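Local coordinates for protein lantibiotic dehydratase (Microbispora corallina, PDB 5EHK) that probably dehydrates serine and threonine residues of the NAI-107 lantibiotic precursor peptide, using glutamate delivered by glutamyl-tRNA, at residues Ala390-Arg395 / Glu482-Leu487; Arg464-Ala469 / Trp666-Leu671; Ser936-Thr941 / Tyr948-Val953; Asp991-Trp996 / Asp1022-Trp1027. All blocks are in the same frame, centred on the assembly; numbering follows the deposited sequence.

Contact 1. Residues Ala390-Arg395 / Glu482-Leu487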
loop_
_atom_site.group_PDB
_atom_site.type_symbol
_atom_site.label_atom_id
_atom_site.label_comp_id
_atom_site.label_asym_id
_atom_site.label_seq_id
_atom_site.Cartn_x
_atom_site.Cartn_y
_atom_site.Cartn_z
ATOM N N ALA A 390 -27.293 -19.085 7.062
ATOM C CA ALA A 390 -26.373 -19.206 5.945
ATOM C C ALA A 390 -26.696 -18.162 4.870
ATOM O O ALA A 390 -25.796 -17.450 4.408
ATOM C CB ALA A 390 -26.424 -20.609 5.367
ATOM N N GLU A 391 -27.971 -18.013 4.517
ATOM C CA GLU A 391 -28.328 -16.994 3.537
ATOM C C GLU A 391 -27.921 -15.580 3.997
ATOM O O GLU A 391 -27.367 -14.788 3.222
ATOM C CB GLU A 391 -29.824 -17.048 3.190
ATOM C CG GLU A 391 -30.256 -16.042 2.109
ATOM C CD GLU A 391 -31.775 -15.863 2.006
ATOM O OE1 GLU A 391 -32.503 -16.318 2.916
ATOM O OE2 GLU A 391 -32.244 -15.294 0.992
ATOM N N ALA A 392 -28.145 -15.296 5.271
ATOM C CA ALA A 392 -27.876 -13.978 5.803
ATOM C C ALA A 392 -26.390 -13.637 5.676
ATOM O O ALA A 392 -26.024 -12.557 5.189
ATOM C CB ALA A 392 -28.309 -13.911 7.254
ATOM N N LEU A 393 -25.555 -14.563 6.145
ATOM C CA LEU A 393 -24.109 -14.464 6.021
ATOM C C LEU A 393 -23.684 -14.303 4.577
ATOM O O LEU A 393 -22.723 -13.605 4.282
ATOM C CB LEU A 393 -23.418 -15.684 6.609
ATOM C CG LEU A 393 -23.435 -15.722 8.134
ATOM C CD1 LEU A 393 -22.558 -16.862 8.610
ATOM C CD2 LEU A 393 -23.008 -14.395 8.757
ATOM N N TRP A 394 -24.370 -14.976 3.670
ATOM C CA TRP A 394 -23.992 -14.835 2.278
ATOM C C TRP A 394 -24.332 -13.448 1.777
ATOM O O TRP A 394 -23.520 -12.823 1.119
ATOM C CB TRP A 394 -24.644 -15.911 1.400
ATOM C CG TRP A 394 -24.223 -15.834 -0.039
ATOM C CD1 TRP A 394 -23.023 -16.203 -0.561
ATOM C CD2 TRP A 394 -25.019 -15.381 -1.143
ATOM N NE1 TRP A 394 -23.016 -15.990 -1.924
ATOM C CE2 TRP A 394 -24.234 -15.494 -2.300
ATOM C CE3 TRP A 394 -26.321 -14.899 -1.261
ATOM C CZ2 TRP A 394 -24.706 -15.140 -3.548
ATOM C CZ3 TRP A 394 -26.784 -14.544 -2.501
ATOM C CH2 TRP A 394 -25.985 -14.661 -3.628
ATOM N N ARG A 395 -25.514 -12.942 2.112
ATOM C CA ARG A 395 -25.916 -11.655 1.567
ATOM C C ARG A 395 -25.009 -10.542 2.081
ATOM O O ARG A 395 -24.848 -9.516 1.415
ATOM C CB ARG A 395 -27.380 -11.344 1.870
ATOM C CG ARG A 395 -28.395 -12.259 1.217
ATOM C CD ARG A 395 -29.803 -11.963 1.768
ATOM N NE ARG A 395 -30.262 -10.612 1.443
ATOM C CZ ARG A 395 -31.119 -9.922 2.189
ATOM N NH1 ARG A 395 -31.590 -10.441 3.322
ATOM N NH2 ARG A 395 -31.495 -8.704 1.815
ATOM N N GLU A 482 -34.419 -4.993 7.570
ATOM C CA GLU A 482 -34.029 -3.587 7.412
ATOM C C GLU A 482 -32.587 -3.374 7.851
ATOM O O GLU A 482 -31.891 -2.497 7.337
ATOM C CB GLU A 482 -34.953 -2.626 8.181
ATOM C CG GLU A 482 -36.308 -2.311 7.511
ATOM C CD GLU A 482 -37.368 -3.429 7.615
ATOM O OE1 GLU A 482 -37.083 -4.532 8.151
ATOM O OE2 GLU A 482 -38.510 -3.190 7.155
ATOM N N THR A 483 -32.131 -4.179 8.800
ATOM C CA THR A 483 -30.753 -4.064 9.226
ATOM C C THR A 483 -29.843 -4.627 8.142
ATOM O O THR A 483 -28.797 -4.058 7.858
ATOM C CB THR A 483 -30.485 -4.793 10.556
ATOM O OG1 THR A 483 -31.469 -4.424 11.529
ATOM C CG2 THR A 483 -29.106 -4.437 11.082
ATOM N N ILE A 484 -30.250 -5.744 7.539
ATOM C CA ILE A 484 -29.439 -6.423 6.526
ATOM C C ILE A 484 -29.318 -5.584 5.264
ATOM O O ILE A 484 -28.237 -5.476 4.686
ATOM C CB ILE A 484 -30.021 -7.798 6.167
ATOM C CG1 ILE A 484 -29.819 -8.772 7.320
ATOM C CG2 ILE A 484 -29.394 -8.346 4.887
ATOM C CD1 ILE A 484 -30.460 -10.096 7.072
ATOM N N ALA A 485 -30.426 -4.968 4.863
ATOM C CA ALA A 485 -30.433 -4.062 3.721
ATOM C C ALA A 485 -29.465 -2.873 3.871
ATOM O O ALA A 485 -29.127 -2.214 2.879
ATOM C CB ALA A 485 -31.836 -3.557 3.458
ATOM N N GLU A 486 -29.034 -2.599 5.101
ATOM C CA GLU A 486 -28.161 -1.464 5.362
ATOM C C GLU A 486 -26.704 -1.856 5.358
ATOM O O GLU A 486 -25.843 -1.017 5.112
ATOM C CB GLU A 486 -28.415 -0.835 6.732
ATOM C CG GLU A 486 -29.326 0.349 6.754
ATOM C CD GLU A 486 -29.340 0.970 8.127
ATOM O OE1 GLU A 486 -30.239 0.659 8.950
ATOM O OE2 GLU A 486 -28.402 1.768 8.383
ATOM N N LEU A 487 -26.418 -3.112 5.666
ATOM C CA LEU A 487 -25.042 -3.553 5.779
ATOM C C LEU A 487 -24.513 -4.123 4.488
ATOM O O LEU A 487 -23.308 -4.245 4.323
ATOM C CB LEU A 487 -24.939 -4.605 6.872
ATOM C CG LEU A 487 -25.498 -4.107 8.202
ATOM C CD1 LEU A 487 -25.605 -5.209 9.247
ATOM C CD2 LEU A 487 -24.586 -3.016 8.689
#

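Contact 2. Residues Arg464-Ala469 / Trp666-Leu671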
loop_
_atom_site.group_PDB
_atom_site.type_symbol
_atom_site.label_atom_id
_atom_site.label_comp_id
_atom_site.label_asym_id
_atom_site.label_seq_id
_atom_site.Cartn_x
_atom_site.Cartn_y
_atom_site.Cartn_z
ATOM N N ARG A 464 -24.084 2.322 15.270
ATOM C CA ARG A 464 -25.371 2.592 15.908
ATOM C C ARG A 464 -25.879 1.393 16.704
ATOM O O ARG A 464 -26.380 1.533 17.832
ATOM C CB ARG A 464 -26.419 2.974 14.876
ATOM C CG ARG A 464 -26.405 4.419 14.480
ATOM C CD ARG A 464 -27.688 4.741 13.747
ATOM N NE ARG A 464 -27.834 3.859 12.596
ATOM C CZ ARG A 464 -27.302 4.100 11.399
ATOM N NH1 ARG A 464 -26.620 5.222 11.185
ATOM N NH2 ARG A 464 -27.473 3.229 10.410
ATOM N N LEU A 465 -25.746 0.215 16.106
ATOM C CA LEU A 465 -26.251 -0.988 16.728
ATOM C C LEU A 465 -25.588 -1.139 18.074
ATOM O O LEU A 465 -26.238 -1.484 19.060
ATOM C CB LEU A 465 -25.964 -2.219 15.862
ATOM C CG LEU A 465 -26.622 -2.348 14.478
ATOM C CD1 LEU A 465 -26.170 -3.653 13.826
ATOM C CD2 LEU A 465 -28.159 -2.245 14.518
ATOM N N VAL A 466 -24.295 -0.850 18.113
ATOM C CA VAL A 466 -23.517 -0.999 19.336
ATOM C C VAL A 466 -23.873 0.072 20.361
ATOM O O VAL A 466 -24.032 -0.224 21.557
ATOM C CB VAL A 466 -21.991 -1.016 19.045
ATOM C CG1 VAL A 466 -21.168 -1.024 20.334
ATOM C CG2 VAL A 466 -21.639 -2.199 18.168
ATOM N N ALA A 467 -24.042 1.299 19.878
ATOM C CA ALA A 467 -24.307 2.442 20.746
ATOM C C ALA A 467 -25.637 2.281 21.474
ATOM O O ALA A 467 -25.692 2.416 22.695
ATOM C CB ALA A 467 -24.287 3.750 19.948
ATOM N N LYS A 468 -26.704 2.048 20.712
ATOM C CA LYS A 468 -28.011 1.742 21.282
ATOM C C LYS A 468 -27.958 0.599 22.308
ATOM O O LYS A 468 -28.384 0.766 23.460
ATOM C CB LYS A 468 -29.005 1.404 20.172
ATOM C CG LYS A 468 -29.456 2.610 19.376
ATOM C CD LYS A 468 -30.438 2.197 18.282
ATOM C CE LYS A 468 -29.760 1.313 17.214
ATOM N NZ LYS A 468 -30.688 0.836 16.136
ATOM N N ALA A 469 -27.386 -0.531 21.913
ATOM C CA ALA A 469 -27.256 -1.665 22.817
ATOM C C ALA A 469 -26.556 -1.279 24.110
ATOM O O ALA A 469 -26.744 -1.934 25.121
ATOM C CB ALA A 469 -26.542 -2.831 22.148
ATOM N N TRP A 666 -19.368 -13.244 10.718
ATOM C CA TRP A 666 -19.785 -11.886 11.028
ATOM C C TRP A 666 -18.549 -10.994 11.237
ATOM O O TRP A 666 -17.643 -11.321 12.017
ATOM C CB TRP A 666 -20.690 -11.882 12.277
ATOM C CG TRP A 666 -21.049 -10.508 12.735
ATOM C CD1 TRP A 666 -20.411 -9.767 13.689
ATOM C CD2 TRP A 666 -22.114 -9.700 12.238
ATOM N NE1 TRP A 666 -21.026 -8.545 13.825
ATOM C CE2 TRP A 666 -22.072 -8.477 12.937
ATOM C CE3 TRP A 666 -23.105 -9.889 11.266
ATOM C CZ2 TRP A 666 -22.982 -7.440 12.687
ATOM C CZ3 TRP A 666 -24.018 -8.860 11.021
ATOM C CH2 TRP A 666 -23.942 -7.652 11.725
ATOM N N ASP A 667 -18.529 -9.865 10.530
ATOM C CA ASP A 667 -17.380 -8.963 10.587
ATOM C C ASP A 667 -17.681 -7.641 11.340
ATOM O O ASP A 667 -18.478 -6.799 10.891
ATOM C CB ASP A 667 -16.851 -8.715 9.165
ATOM C CG ASP A 667 -15.589 -7.872 9.145
ATOM O OD1 ASP A 667 -14.794 -7.962 10.098
ATOM O OD2 ASP A 667 -15.367 -7.158 8.150
ATOM N N TRP A 668 -17.033 -7.487 12.496
ATOM C CA TRP A 668 -17.239 -6.332 13.363
ATOM C C TRP A 668 -16.390 -5.156 12.907
ATOM O O TRP A 668 -16.649 -4.010 13.286
ATOM C CB TRP A 668 -16.928 -6.660 14.821
ATOM C CG TRP A 668 -18.115 -7.138 15.654
ATOM C CD1 TRP A 668 -18.211 -8.314 16.349
ATOM C CD2 TRP A 668 -19.349 -6.437 15.884
ATOM N NE1 TRP A 668 -19.420 -8.382 16.998
ATOM C CE2 TRP A 668 -20.142 -7.249 16.724
ATOM C CE3 TRP A 668 -19.859 -5.209 15.461
ATOM C CZ2 TRP A 668 -21.417 -6.867 17.152
ATOM C CZ3 TRP A 668 -21.127 -4.835 15.882
ATOM C CH2 TRP A 668 -21.890 -5.662 16.723
ATOM N N GLY A 669 -15.363 -5.447 12.109
ATOM C CA GLY A 669 -14.522 -4.401 11.560
ATOM C C GLY A 669 -13.765 -3.653 12.637
ATOM O O GLY A 669 -13.283 -4.256 13.595
ATOM N N ALA A 670 -13.653 -2.339 12.464
ATOM C CA ALA A 670 -12.948 -1.479 13.414
ATOM C C ALA A 670 -13.542 -1.604 14.814
ATOM O O ALA A 670 -12.823 -1.470 15.826
ATOM C CB ALA A 670 -13.014 -0.039 12.964
ATOM N N LEU A 671 -14.846 -1.903 14.860
ATOM C CA LEU A 671 -15.586 -1.959 16.109
ATOM C C LEU A 671 -15.093 -3.057 17.014
ATOM O O LEU A 671 -15.492 -3.145 18.157
ATOM C CB LEU A 671 -17.084 -2.096 15.868
ATOM C CG LEU A 671 -17.761 -0.762 15.570
ATOM C CD1 LEU A 671 -19.152 -0.937 14.997
ATOM C CD2 LEU A 671 -17.798 0.085 16.847
#

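Contact 3. Residues Ser936-Thr941 / Tyr948-Val953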
loop_
_atom_site.group_PDB
_atom_site.type_symbol
_atom_site.label_atom_id
_atom_site.label_comp_id
_atom_site.label_asym_id
_atom_site.label_seq_id
_atom_site.Cartn_x
_atom_site.Cartn_y
_atom_site.Cartn_z
ATOM N N SER A 936 5.220 14.603 -36.183
ATOM C CA SER A 936 4.792 15.712 -37.047
ATOM C C SER A 936 3.736 16.589 -36.389
ATOM O O SER A 936 3.857 17.826 -36.381
ATOM C CB SER A 936 4.185 15.169 -38.334
ATOM O OG SER A 936 5.150 15.068 -39.351
ATOM N N LEU A 937 2.719 15.926 -35.828
ATOM C CA LEU A 937 1.603 16.584 -35.187
ATOM C C LEU A 937 2.046 17.334 -33.919
ATOM O O LEU A 937 1.656 18.483 -33.682
ATOM C CB LEU A 937 0.526 15.552 -34.868
ATOM C CG LEU A 937 -0.182 14.921 -36.067
ATOM C CD1 LEU A 937 -1.231 13.923 -35.627
ATOM C CD2 LEU A 937 -0.826 15.979 -36.963
ATOM N N LEU A 938 2.892 16.696 -33.120
ATOM C CA LEU A 938 3.391 17.336 -31.915
ATOM C C LEU A 938 4.183 18.584 -32.264
ATOM O O LEU A 938 4.126 19.572 -31.541
ATOM C CB LEU A 938 4.245 16.364 -31.098
ATOM C CG LEU A 938 3.449 15.286 -30.362
ATOM C CD1 LEU A 938 4.364 14.166 -29.878
ATOM C CD2 LEU A 938 2.666 15.899 -29.200
ATOM N N ARG A 939 4.927 18.526 -33.371
ATOM C CA ARG A 939 5.731 19.656 -33.816
ATOM C C ARG A 939 4.858 20.820 -34.300
ATOM O O ARG A 939 5.202 21.983 -34.081
ATOM C CB ARG A 939 6.731 19.240 -34.890
ATOM C CG ARG A 939 7.883 18.415 -34.378
ATOM C CD ARG A 939 8.746 17.888 -35.523
ATOM N NE ARG A 939 9.405 18.999 -36.192
ATOM C CZ ARG A 939 10.614 19.443 -35.874
ATOM N NH1 ARG A 939 11.310 18.826 -34.924
ATOM N NH2 ARG A 939 11.133 20.487 -36.519
ATOM N N LEU A 940 3.731 20.518 -34.943
ATOM C CA LEU A 940 2.785 21.578 -35.300
ATOM C C LEU A 940 2.273 22.195 -34.011
ATOM O O LEU A 940 2.201 23.417 -33.859
ATOM C CB LEU A 940 1.603 21.052 -36.121
ATOM C CG LEU A 940 1.895 20.507 -37.520
ATOM C CD1 LEU A 940 0.618 20.018 -38.205
ATOM C CD2 LEU A 940 2.617 21.544 -38.376
ATOM N N THR A 941 1.919 21.323 -33.081
ATOM C CA THR A 941 1.281 21.711 -31.822
ATOM C C THR A 941 2.128 22.653 -30.917
ATOM O O THR A 941 1.581 23.422 -30.124
ATOM C CB THR A 941 0.773 20.436 -31.119
ATOM O OG1 THR A 941 -0.641 20.339 -31.317
ATOM C CG2 THR A 941 1.134 20.384 -29.657
ATOM N N TYR A 948 -5.570 24.046 -33.387
ATOM C CA TYR A 948 -6.102 22.811 -32.850
ATOM C C TYR A 948 -5.341 22.311 -31.626
ATOM O O TYR A 948 -4.123 22.440 -31.526
ATOM C CB TYR A 948 -6.106 21.756 -33.945
ATOM C CG TYR A 948 -6.866 22.172 -35.176
ATOM C CD1 TYR A 948 -8.256 22.191 -35.191
ATOM C CD2 TYR A 948 -6.193 22.545 -36.325
ATOM C CE1 TYR A 948 -8.951 22.567 -36.323
ATOM C CE2 TYR A 948 -6.877 22.928 -37.460
ATOM C CZ TYR A 948 -8.255 22.937 -37.456
ATOM O OH TYR A 948 -8.928 23.313 -38.597
ATOM N N THR A 949 -6.085 21.762 -30.678
ATOM C CA THR A 949 -5.488 21.175 -29.497
ATOM C C THR A 949 -4.984 19.773 -29.831
ATOM O O THR A 949 -5.265 19.235 -30.893
ATOM C CB THR A 949 -6.517 21.070 -28.356
ATOM O OG1 THR A 949 -7.598 20.226 -28.773
ATOM C CG2 THR A 949 -7.065 22.452 -27.992
ATOM N N LEU A 950 -4.237 19.184 -28.913
ATOM C CA LEU A 950 -3.792 17.817 -29.061
ATOM C C LEU A 950 -4.966 16.852 -29.119
ATOM O O LEU A 950 -4.965 15.935 -29.921
ATOM C CB LEU A 950 -2.872 17.457 -27.900
ATOM C CG LEU A 950 -1.782 16.413 -28.125
ATOM C CD1 LEU A 950 -0.987 16.681 -29.397
ATOM C CD2 LEU A 950 -0.864 16.407 -26.924
ATOM N N ASP A 951 -5.985 17.065 -28.292
ATOM C CA ASP A 951 -7.155 16.183 -28.305
ATOM C C ASP A 951 -7.851 16.226 -29.655
ATOM O O ASP A 951 -8.366 15.216 -30.145
ATOM C CB ASP A 951 -8.153 16.541 -27.208
ATOM C CG ASP A 951 -7.620 16.266 -25.824
ATOM O OD1 ASP A 951 -6.384 16.163 -25.677
ATOM O OD2 ASP A 951 -8.438 16.129 -24.884
ATOM N N GLU A 952 -7.871 17.407 -30.250
ATOM C CA GLU A 952 -8.451 17.548 -31.570
ATOM C C GLU A 952 -7.672 16.756 -32.611
ATOM O O GLU A 952 -8.244 15.913 -33.296
ATOM C CB GLU A 952 -8.574 19.025 -31.964
ATOM C CG GLU A 952 -9.839 19.679 -31.404
ATOM C CD GLU A 952 -9.783 21.191 -31.419
ATOM O OE1 GLU A 952 -8.668 21.752 -31.303
ATOM O OE2 GLU A 952 -10.852 21.818 -31.576
ATOM N N VAL A 953 -6.369 16.991 -32.707
ATOM C CA VAL A 953 -5.579 16.314 -33.728
ATOM C C VAL A 953 -5.599 14.805 -33.481
ATOM O O VAL A 953 -5.524 14.026 -34.429
ATOM C CB VAL A 953 -4.141 16.861 -33.840
ATOM C CG1 VAL A 953 -4.171 18.389 -33.908
ATOM C CG2 VAL A 953 -3.296 16.399 -32.675
#

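Contact 4. Residues Asp991-Trp996 / Asp1022-Trp1027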
loop_
_atom_site.group_PDB
_atom_site.type_symbol
_atom_site.label_atom_id
_atom_site.label_comp_id
_atom_site.label_asym_id
_atom_site.label_seq_id
_atom_site.Cartn_x
_atom_site.Cartn_y
_atom_site.Cartn_z
ATOM N N ASP A 991 -19.233 3.519 -44.856
ATOM C CA ASP A 991 -18.666 4.401 -43.825
ATOM C C ASP A 991 -17.811 3.638 -42.814
ATOM O O ASP A 991 -18.238 3.445 -41.667
ATOM C CB ASP A 991 -19.796 5.105 -43.073
ATOM C CG ASP A 991 -19.322 6.332 -42.325
ATOM O OD1 ASP A 991 -18.143 6.711 -42.501
ATOM O OD2 ASP A 991 -20.129 6.927 -41.576
ATOM N N PRO A 992 -16.588 3.234 -43.225
ATOM C CA PRO A 992 -15.671 2.458 -42.373
ATOM C C PRO A 992 -15.244 3.207 -41.097
ATOM O O PRO A 992 -14.924 2.566 -40.092
ATOM C CB PRO A 992 -14.467 2.184 -43.292
ATOM C CG PRO A 992 -14.924 2.549 -44.678
ATOM C CD PRO A 992 -15.936 3.631 -44.485
ATOM N N ALA A 993 -15.208 4.539 -41.158
ATOM C CA ALA A 993 -14.900 5.357 -39.999
ATOM C C ALA A 993 -15.897 5.085 -38.896
ATOM O O ALA A 993 -15.529 4.698 -37.790
ATOM C CB ALA A 993 -14.924 6.834 -40.375
ATOM N N ALA A 994 -17.173 5.265 -39.206
ATOM C CA ALA A 994 -18.226 5.008 -38.226
ATOM C C ALA A 994 -18.211 3.538 -37.804
ATOM O O ALA A 994 -18.465 3.222 -36.640
ATOM C CB ALA A 994 -19.590 5.439 -38.746
ATOM N N ALA A 995 -17.930 2.656 -38.761
ATOM C CA ALA A 995 -17.811 1.220 -38.493
ATOM C C ALA A 995 -16.896 1.000 -37.313
ATOM O O ALA A 995 -17.339 0.647 -36.227
ATOM C CB ALA A 995 -17.267 0.486 -39.712
ATOM N N TRP A 996 -15.612 1.268 -37.521
ATOM C CA TRP A 996 -14.609 1.042 -36.487
ATOM C C TRP A 996 -14.771 1.907 -35.227
ATOM O O TRP A 996 -14.655 1.400 -34.113
ATOM C CB TRP A 996 -13.216 1.185 -37.083
ATOM C CG TRP A 996 -12.987 0.238 -38.199
ATOM C CD1 TRP A 996 -12.729 0.549 -39.507
ATOM C CD2 TRP A 996 -12.990 -1.187 -38.116
ATOM N NE1 TRP A 996 -12.578 -0.602 -40.241
ATOM C CE2 TRP A 996 -12.735 -1.680 -39.410
ATOM C CE3 TRP A 996 -13.185 -2.093 -37.076
ATOM C CZ2 TRP A 996 -12.669 -3.037 -39.687
ATOM C CZ3 TRP A 996 -13.123 -3.432 -37.352
ATOM C CH2 TRP A 996 -12.864 -3.896 -38.646
ATOM N N ASP A 1022 -14.970 14.857 -39.835
ATOM C CA ASP A 1022 -15.850 14.372 -40.909
ATOM C C ASP A 1022 -15.073 13.702 -42.050
ATOM O O ASP A 1022 -14.954 14.248 -43.158
ATOM C CB ASP A 1022 -16.701 15.535 -41.446
ATOM C CG ASP A 1022 -17.728 15.101 -42.500
ATOM O OD1 ASP A 1022 -18.006 13.879 -42.634
ATOM O OD2 ASP A 1022 -18.250 16.008 -43.194
ATOM N N PRO A 1023 -14.547 12.504 -41.779
ATOM C CA PRO A 1023 -13.759 11.805 -42.790
ATOM C C PRO A 1023 -14.645 11.388 -43.948
ATOM O O PRO A 1023 -14.254 11.569 -45.097
ATOM C CB PRO A 1023 -13.231 10.569 -42.045
ATOM C CG PRO A 1023 -13.545 10.817 -40.582
ATOM C CD PRO A 1023 -14.737 11.697 -40.565
ATOM N N THR A 1024 -15.823 10.848 -43.647
ATOM C CA THR A 1024 -16.720 10.358 -44.697
ATOM C C THR A 1024 -17.125 11.472 -45.656
ATOM O O THR A 1024 -17.251 11.248 -46.855
ATOM C CB THR A 1024 -17.981 9.688 -44.114
ATOM O OG1 THR A 1024 -17.607 8.831 -43.026
ATOM C CG2 THR A 1024 -18.688 8.867 -45.180
ATOM N N GLY A 1025 -17.268 12.684 -45.128
ATOM C CA GLY A 1025 -17.603 13.833 -45.945
ATOM C C GLY A 1025 -16.434 14.477 -46.670
ATOM O O GLY A 1025 -16.613 15.512 -47.305
ATOM N N GLY A 1026 -15.240 13.889 -46.569
ATOM C CA GLY A 1026 -14.056 14.393 -47.255
ATOM C C GLY A 1026 -13.267 15.440 -46.471
ATOM O O GLY A 1026 -12.344 16.059 -47.017
ATOM N N TRP A 1027 -13.612 15.605 -45.188
ATOM C CA TRP A 1027 -12.926 16.522 -44.269
ATOM C C TRP A 1027 -13.023 17.985 -44.693
ATOM O O TRP A 1027 -11.995 18.677 -44.765
ATOM C CB TRP A 1027 -11.428 16.168 -44.130
ATOM C CG TRP A 1027 -11.085 14.875 -43.398
ATOM C CD1 TRP A 1027 -10.645 13.702 -43.956
ATOM C CD2 TRP A 1027 -11.123 14.655 -41.984
ATOM N NE1 TRP A 1027 -10.426 12.765 -42.975
ATOM C CE2 TRP A 1027 -10.710 13.323 -41.757
ATOM C CE3 TRP A 1027 -11.485 15.445 -40.891
ATOM C CZ2 TRP A 1027 -10.641 12.771 -40.478
ATOM C CZ3 TRP A 1027 -11.418 14.893 -39.622
ATOM C CH2 TRP A 1027 -11.002 13.571 -39.425
#

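Contact 1. Residues Ala390-Arg395 / Glu482-Leu487
Ile-484 lays its CG2 methyl over one face of the Arg-395 guanidinium, 3.3 Å above the plane and offset toward the rim. The same CG2 is 3.4 Å from Arg-395 NH1 and 3.7 Å from Arg-395 NH2, so it is the flat end of the arginine that is touched, and the two side chains meet at about a right angle. A guanidinium suits this place because its faces are weakly hydrated and tolerate a methyl, while its N-H groups, lying in the plane, remain available for polar partners. The CG1 branch of Ile-484 reaches across to helix 380-395, its CD1 lying 3.9 Å from Arg-395 NH1 and more loosely, 4.4 Å, from Ala-392 CB. Beta-branching gives Ile-484 two limbs: CG2, anti to the backbone N, meets the arginine alone, and the CG1 limb, beside that N (chi1 -71°), meets both residues. The small alanine methyl leaves room for the isoleucine to approach.

In the next shell, Arg-395 NH2 forms a salt bridge with Glu-481, just before the second segment, which holds the guanidinium close to the helix that supplies Ile-484. The arginine chain bends at chi3 (64°) on its way there. Tyr-682 of strand 676-682 touches both Ala-392 and Ile-484, and elsewhere on the first helix Trp-394 NE1 donates to the carbonyl O of Arg-661. This is sparse helix-helix packing within the lantibiotic dehydratase N-terminal family region: the last turns of helix 380-395 and short helix 481-487 meet through one isoleucine lying against an arginine's face.

Contact 2. Residues Arg464-Ala469 / Trp666-Leu671
Val-466 meets Trp-668 because its first torsion (chi1 174°) sets CG1 anti to the backbone N and leaves CG2 beside that N, while the tryptophan's own chi1 of -92° swings the indole toward helix 460-471. CG2 of Val-466 comes to 3.5 Å from CZ3 and 3.8 Å from CH2 of Trp-668, approaching the six-membered ring obliquely. The same methyl lies 4.2 Å from CD1 of Leu-671, so a single valine branch touches both the indole and the leucine. A beta-branched residue suits such a place, since its methyls stand close to the helix backbone and need little reach.

Within the loop, the two tryptophans support one another: NE1 of Trp-666 sits 3.3 Å above the Trp-668 ring, over its centre, and CD1 of Trp-668 lies in plane at the edge of the Trp-666 ring. The chain then turns sharply. Asp-667 OD1 accepts the N-H of Gly-669 at 3.3 Å, from well above the carboxylate plane, forming an Asx turn, and the positive phi of Gly-669 (64°) is readily adopted by glycine. That bend carries the backbone into the 3-10 turn from which Leu-671 points at the helix.

Leu-462, one turn earlier on the same helix, and Leu-677 of strand 676-682 extend the apolar patch. The dimer interface is close by, with Ala-670 packing on Ala-670 of the second subunit. Between helix and loop the contact itself is wholly apolar, so it probably owes its stability to shape fit and exclusion of water, with polar bonds spent on shaping the loop.

Contact 3. Residues Ser936-Thr941 / Tyr948-Val953
Leu-937 faces Val-953 and Thr-941 faces Leu-950, with CA atoms 7.3 Å and 7.0 Å apart, so the two backbones run in opposing senses, one leaving toward the bend and the other returning from it. The closest meeting is between leucine ends: CD2 of Leu-938 lies 3.7 Å from CD1 of Leu-950. Leu-950 turns CG anti to its backbone nitrogen (chi1 -151°), which brings its branched end nearer to the first helix than its CB direction alone would suggest. Its CD1 also rests 4.1 Å from OG1 of Thr-941, whose side chain it crosses at about a right angle. Farther from the bend, CD1 of Leu-937 approaches CG2 of Val-953 at 4.4 Å, a looser apolar touch.

Helices 920-942 and 950-965 form an antiparallel helical hairpin in the C-terminal family region, and a capping box starts its second arm. Thr-949 is the N-cap: its OG1 accepts from Glu-952 N, while OE1 of Glu-952 accepts from both Thr-949 N, at 2.7 Å and nearly straight (168°), and Thr-949 OG1. Threonine suits its place because the hydroxyl takes a first-turn N-H, and glutamate is long enough to return to the N-H of the N-cap residue. Asp-832 and Leu-835 of helix 828-837 touch Leu-938, and Phe-946 from the connecting loop packs against both Thr-941 and Val-953.

Contact 4. Residues Asp991-Trp996 / Asp1022-Trp1027
The carbonyl O of Asp-1022 accepts the backbone N-H of Trp-1027 at 2.8 Å, closing the tight loop whose Pro-1023 leans on Ala-993. Inside it lies a type I beta turn from Pro-1023 to Gly-1026, with Gly-1026 N donating to Pro-1023 O at 2.9 Å. The side chain of Asp-1022 adds an Asx motif: its OD1 takes the N-H of Gly-1025 from well out of the carboxylate plane. Glycine suits position 1026, where phi is 88° and a side chain would press on the preceding carbonyl.

Across the contact the sound meeting is a light apolar one, CB of Ala-993 against CG of Pro-1023 at 4.2 Å. Alanine lets the first turn of helix 992-997 come near, and the proline ring presents a compact hydrocarbon surface. Asp-991 occupies the N-cap position of that helix, and Pro-992 fits the first turn because its missing N-H is not needed there. With CG anti to the backbone N (chi1 -161°), the Asp-991 carboxylate extends toward the Thr-1024 hydroxyl, but these oxygens are modelled too close together for any bond to be assigned.

Pro-1023 also packs on Ala-959 of helix 950-965 and Val-1104 of helix 1090-1109, joining the loop to helices of the C-terminal region. The indole that follows the turn lies against it: CA of Pro-1023 stands 3.4 Å above the Trp-1027 ring plane, offset toward the rim.

How the contacts relate
From the N terminus, contact 1 opens on helix 380-395 and contact 2 opens on helix 460-471 before contact 1 closes at helix 481-487; contact 2 closes much later, at the loop 666-671. The two therefore cross along the chain, and they touch in space: Glu-486 forms a salt bridge with Arg-464, and Leu-487 packs on Trp-666. Together they join three helices and the loop leading into strand 676-682. Contacts 3 and 4 follow in series, closing a short helical hairpin and then a 25-residue excursion. Their centres lie about 20 Å apart; helix 950-965 carries one side of contact 3 and is touched by both segments of contact 4. Contacts 1 and 3 have centres about 54 Å apart, in different family regions.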